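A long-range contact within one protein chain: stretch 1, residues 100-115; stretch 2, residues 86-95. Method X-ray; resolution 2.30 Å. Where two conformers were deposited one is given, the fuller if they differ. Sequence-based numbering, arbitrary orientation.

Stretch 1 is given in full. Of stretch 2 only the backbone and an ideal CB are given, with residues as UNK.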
# COMPACT_ATOMS: atom_id res chain seq x y z
N GLU B 100 -35.14 0.76 14.40
CA GLU B 100 -35.07 0.96 15.83
C GLU B 100 -34.88 -0.40 16.51
O GLU B 100 -35.54 -1.38 16.13
CB GLU B 100 -36.36 1.64 16.31
CG GLU B 100 -36.41 2.05 17.77
CD GLU B 100 -37.70 2.78 18.12
OE1 GLU B 100 -38.44 2.30 19.01
OE2 GLU B 100 -37.98 3.84 17.51
N HIS B 101 -33.98 -0.46 17.48
CA HIS B 101 -33.74 -1.70 18.22
C HIS B 101 -34.82 -1.87 19.30
O HIS B 101 -35.56 -0.92 19.59
CB HIS B 101 -32.33 -1.72 18.82
CG HIS B 101 -31.24 -1.63 17.80
ND1 HIS B 101 -30.90 -2.69 16.98
CD2 HIS B 101 -30.43 -0.60 17.43
CE1 HIS B 101 -29.93 -2.32 16.17
NE2 HIS B 101 -29.62 -1.06 16.42
N PRO B 102 -34.93 -3.07 19.89
CA PRO B 102 -35.86 -3.26 21.02
C PRO B 102 -35.65 -2.29 22.20
O PRO B 102 -36.62 -1.95 22.87
CB PRO B 102 -35.59 -4.71 21.45
CG PRO B 102 -35.17 -5.40 20.19
CD PRO B 102 -34.42 -4.36 19.39
N ASP B 103 -34.41 -1.84 22.43
CA ASP B 103 -34.13 -0.84 23.48
C ASP B 103 -34.43 0.63 23.12
O ASP B 103 -34.12 1.52 23.91
CB ASP B 103 -32.67 -0.99 24.01
CG ASP B 103 -31.60 -0.67 22.95
OD1 ASP B 103 -31.92 -0.13 21.86
OD2 ASP B 103 -30.42 -0.98 23.22
N GLY B 104 -35.02 0.88 21.95
CA GLY B 104 -35.34 2.25 21.52
C GLY B 104 -34.26 2.97 20.72
O GLY B 104 -34.56 3.98 20.08
N THR B 105 -33.02 2.45 20.72
CA THR B 105 -31.91 3.13 20.05
C THR B 105 -32.00 2.95 18.53
O THR B 105 -32.52 1.94 18.06
CB THR B 105 -30.55 2.63 20.56
OG1 THR B 105 -30.39 1.23 20.29
CG2 THR B 105 -30.40 2.88 22.06
N PRO B 106 -31.52 3.94 17.76
CA PRO B 106 -31.64 3.87 16.30
C PRO B 106 -30.71 2.85 15.65
O PRO B 106 -29.59 2.63 16.12
CB PRO B 106 -31.27 5.29 15.85
CG PRO B 106 -30.30 5.75 16.88
CD PRO B 106 -30.74 5.13 18.18
N VAL B 107 -31.18 2.24 14.57
CA VAL B 107 -30.39 1.37 13.71
C VAL B 107 -29.49 2.27 12.85
O VAL B 107 -30.00 3.13 12.12
CB VAL B 107 -31.28 0.49 12.81
CG1 VAL B 107 -30.46 -0.25 11.77
CG2 VAL B 107 -32.06 -0.50 13.66
N ILE B 108 -28.18 2.07 12.96
CA ILE B 108 -27.18 2.82 12.20
C ILE B 108 -26.47 1.85 11.23
O ILE B 108 -25.93 0.83 11.66
CB ILE B 108 -26.17 3.49 13.15
CG1 ILE B 108 -26.90 4.55 14.01
CG2 ILE B 108 -25.01 4.12 12.38
CD1 ILE B 108 -26.13 4.99 15.23
N GLY B 109 -26.46 2.20 9.94
CA GLY B 109 -25.95 1.31 8.89
C GLY B 109 -24.49 0.93 9.05
O GLY B 109 -23.69 1.72 9.54
N VAL B 110 -24.18 -0.31 8.67
CA VAL B 110 -22.82 -0.87 8.76
C VAL B 110 -22.57 -1.72 7.53
O VAL B 110 -23.47 -2.44 7.07
CB VAL B 110 -22.65 -1.77 10.01
CG1 VAL B 110 -21.24 -2.33 10.08
CG2 VAL B 110 -22.95 -0.99 11.28
N ARG B 111 -21.35 -1.66 7.01
CA ARG B 111 -20.95 -2.45 5.85
C ARG B 111 -20.38 -3.79 6.33
O ARG B 111 -19.66 -3.81 7.33
CB ARG B 111 -19.92 -1.69 5.02
CG ARG B 111 -20.40 -0.32 4.58
CD ARG B 111 -19.59 0.26 3.43
NE ARG B 111 -18.21 0.58 3.83
CZ ARG B 111 -17.09 0.12 3.26
NH1 ARG B 111 -17.10 -0.72 2.22
NH2 ARG B 111 -15.91 0.52 3.76
N PRO B 112 -20.68 -4.90 5.62
CA PRO B 112 -20.04 -6.19 5.91
C PRO B 112 -18.51 -6.13 5.99
O PRO B 112 -17.92 -6.74 6.88
CB PRO B 112 -20.47 -7.07 4.74
CG PRO B 112 -21.79 -6.50 4.32
CD PRO B 112 -21.66 -5.02 4.51
N ALA B 113 -17.90 -5.37 5.09
CA ALA B 113 -16.44 -5.23 5.05
C ALA B 113 -15.89 -4.64 6.33
O ALA B 113 -14.81 -5.03 6.78
CB ALA B 113 -16.02 -4.39 3.86
N ASP B 114 -16.63 -3.71 6.93
CA ASP B 114 -16.25 -3.12 8.21
C ASP B 114 -16.42 -4.08 9.40
O ASP B 114 -15.65 -4.01 10.35
CB ASP B 114 -17.01 -1.82 8.44
CG ASP B 114 -16.61 -0.75 7.42
OD1 ASP B 114 -15.49 -0.82 6.86
OD2 ASP B 114 -17.43 0.15 7.17
N ILE B 115 -17.38 -4.99 9.34
CA ILE B 115 -17.52 -6.06 10.33
C ILE B 115 -16.34 -7.02 10.20
O ILE B 115 -15.76 -7.43 11.20
CB ILE B 115 -18.86 -6.81 10.17
CG1 ILE B 115 -20.01 -5.89 10.58
CG2 ILE B 115 -18.90 -8.07 11.01
CD1 ILE B 115 -21.38 -6.39 10.16
N UNK B 86 -22.20 -4.57 18.50
CA UNK B 86 -23.11 -3.51 18.06
C UNK B 86 -23.20 -3.45 16.54
O UNK B 86 -24.28 -3.26 15.99
CB UNK B 86 -22.65 -2.16 18.61
N UNK B 87 -22.07 -3.63 15.87
CA UNK B 87 -22.03 -3.59 14.42
C UNK B 87 -22.87 -4.70 13.80
O UNK B 87 -23.65 -4.44 12.90
CB UNK B 87 -20.58 -3.69 13.93
N UNK B 88 -22.70 -5.92 14.31
CA UNK B 88 -23.53 -7.06 13.90
C UNK B 88 -25.00 -6.82 14.15
O UNK B 88 -25.83 -7.13 13.30
CB UNK B 88 -23.09 -8.33 14.64
N UNK B 89 -25.31 -6.33 15.35
CA UNK B 89 -26.69 -6.05 15.76
C UNK B 89 -27.34 -5.10 14.77
O UNK B 89 -28.46 -5.34 14.31
CB UNK B 89 -26.73 -5.46 17.17
N UNK B 90 -26.63 -4.04 14.45
CA UNK B 90 -27.09 -3.06 13.48
C UNK B 90 -27.25 -3.65 12.08
O UNK B 90 -28.26 -3.41 11.43
CB UNK B 90 -26.12 -1.88 13.44
N UNK B 91 -26.27 -4.44 11.63
CA UNK B 91 -26.37 -5.10 10.33
C UNK B 91 -27.60 -6.00 10.26
O UNK B 91 -28.30 -6.00 9.25
CB UNK B 91 -25.11 -5.92 10.05
N UNK B 92 -27.84 -6.78 11.30
CA UNK B 92 -28.98 -7.69 11.34
C UNK B 92 -30.30 -6.93 11.41
O UNK B 92 -31.26 -7.33 10.77
CB UNK B 92 -28.86 -8.64 12.53
N UNK B 93 -30.34 -5.84 12.16
CA UNK B 93 -31.52 -4.99 12.22
C UNK B 93 -31.85 -4.41 10.85
O UNK B 93 -33.00 -4.39 10.43
CB UNK B 93 -31.31 -3.86 13.23
N UNK B 94 -30.81 -3.94 10.15
CA UNK B 94 -30.93 -3.38 8.80
C UNK B 94 -31.43 -4.42 7.78
O UNK B 94 -32.22 -4.10 6.90
CB UNK B 94 -29.58 -2.82 8.35
N UNK B 95 -30.93 -5.64 7.91
CA UNK B 95 -31.27 -6.77 7.04
C UNK B 95 -32.77 -7.04 7.04
O UNK B 95 -33.35 -7.30 5.99
CB UNK B 95 -30.52 -8.03 7.48

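Stretch 2 is helical throughout, with phi and psi near -60° and -45°, so no position demands glycine; stretch 1 crosses it as an extended loop that enters a helix at Pro112.

Position 86 has no atom of stretch 1 within 5.5 Å of its ideal CB, so many residues would do. It is Asn86, whose backbone O accepts a side-chain hydrogen bond from position 90.

At 87, CB points toward stretch 1, 4.0 Å from Ile115 CG1 and 4.1 Å from Val110 CG1. Such an apolar setting suits leucine, isoleucine or methionine. Met87 fills it: its CE lies 4.0 Å from Val110 CG1 and 3.3 Å from Asp114 O, a reach given by a long, unbranched chain.

Position 88 points away, with Ile115 CD1 5.2 Å from its CB; the demand is loose. Leu88 bends its end back, bringing CD2 to 4.4 Å from Ile115 CD1.

At 89, CB points sideways, 4.6 Å from His101 CE1. The imidazole offers a flat surface and, farther out, Asp103 offers a carboxylate, so a long cationic chain is favoured; lysine could supply the charge, but arginine adds a plane. The guanidinium of Arg89 stacks on His101, centres 3.8 Å apart and planes at 12°. At its edge, NH1 donates to Asp103 OD2 at 3.2 Å in a salt bridge, while NH2 makes a weak hydrogen bond to Thr105 OG1 at 3.4 Å.

Position 90 faces the loop squarely, its CB only 3.2 Å from Ile108 O. His101 NE2 and Ile108 N are potential donors nearby, so a short side chain carrying an acceptor, asparagine or aspartate, is indicated. In Asn90, OD1 accepts from both His101 NE2 and Ile108 N, each at 2.9 Å, and thereby ties two separated parts of the loop to one helix position. The amide's other end, ND2, donates to Asn86 O at 2.8 Å.

At 91, CB points sideways, 3.8 Å from Ile115 CD1, with Pro112 farther along; a large apolar or aromatic group fits. Tyr91 places CE1 3.8 Å from Pro112 CG, and its hydroxyl is hydrogen-bonded elsewhere in the structure.

Position 92 points away and is unconstrained by stretch 1; it is Asn92.

At 93, CB is already 3.5 Å from Val107 CG2 and 3.6 Å from His101 CE1, favouring a small residue. Ala93 packs its methyl directly against both.

At 94, CA-to-CB points toward stretch 1, and Val107 CG1 lies 4.4 Å from the ideal CB, inviting a flexible apolar chain. Met94 sets SD 3.8 Å from Val107 CG1.

Position 95 is out of reach; it is Met95.

Stretch 2, residues 86-95: NMLRNYNAMM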
# COMPACT_ATOMS: atom_id res chain seq x y z
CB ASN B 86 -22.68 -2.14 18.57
CG ASN B 86 -23.70 -1.07 18.24
OD1 ASN B 86 -23.37 -0.01 17.70
ND2 ASN B 86 -24.96 -1.35 18.52
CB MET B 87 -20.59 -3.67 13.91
CG MET B 87 -19.78 -2.43 14.22
SD MET B 87 -18.01 -2.72 14.03
CE MET B 87 -17.88 -2.59 12.25
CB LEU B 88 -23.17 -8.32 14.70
CG LEU B 88 -22.25 -9.36 14.10
CD1 LEU B 88 -22.26 -10.56 15.04
CD2 LEU B 88 -22.67 -9.74 12.68
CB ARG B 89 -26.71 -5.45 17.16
CG ARG B 89 -28.08 -5.22 17.76
CD ARG B 89 -28.01 -4.81 19.22
NE ARG B 89 -27.74 -3.38 19.40
CZ ARG B 89 -28.47 -2.51 20.12
NH1 ARG B 89 -29.57 -2.89 20.78
NH2 ARG B 89 -28.09 -1.24 20.20
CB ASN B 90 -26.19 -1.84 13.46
CG ASN B 90 -26.49 -0.89 14.59
OD1 ASN B 90 -27.54 -0.26 14.60
ND2 ASN B 90 -25.59 -0.79 15.56
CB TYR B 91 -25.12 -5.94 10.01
CG TYR B 91 -25.20 -6.58 8.63
CD1 TYR B 91 -24.98 -5.83 7.49
CD2 TYR B 91 -25.55 -7.92 8.47
CE1 TYR B 91 -25.07 -6.39 6.23
CE2 TYR B 91 -25.65 -8.50 7.22
CZ TYR B 91 -25.41 -7.72 6.10
OH TYR B 91 -25.51 -8.26 4.83
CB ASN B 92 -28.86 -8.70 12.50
CG ASN B 92 -27.72 -9.69 12.30
OD1 ASN B 92 -27.26 -9.91 11.18
ND2 ASN B 92 -27.25 -10.27 13.40
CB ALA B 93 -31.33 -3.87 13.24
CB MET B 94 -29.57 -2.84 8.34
CG MET B 94 -29.65 -1.76 7.28
SD MET B 94 -29.98 -0.15 8.00
CE MET B 94 -29.79 0.87 6.54
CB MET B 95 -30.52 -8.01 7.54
CG MET B 95 -30.57 -9.25 6.66
SD MET B 95 -29.69 -10.62 7.44
CE MET B 95 -30.87 -11.17 8.68
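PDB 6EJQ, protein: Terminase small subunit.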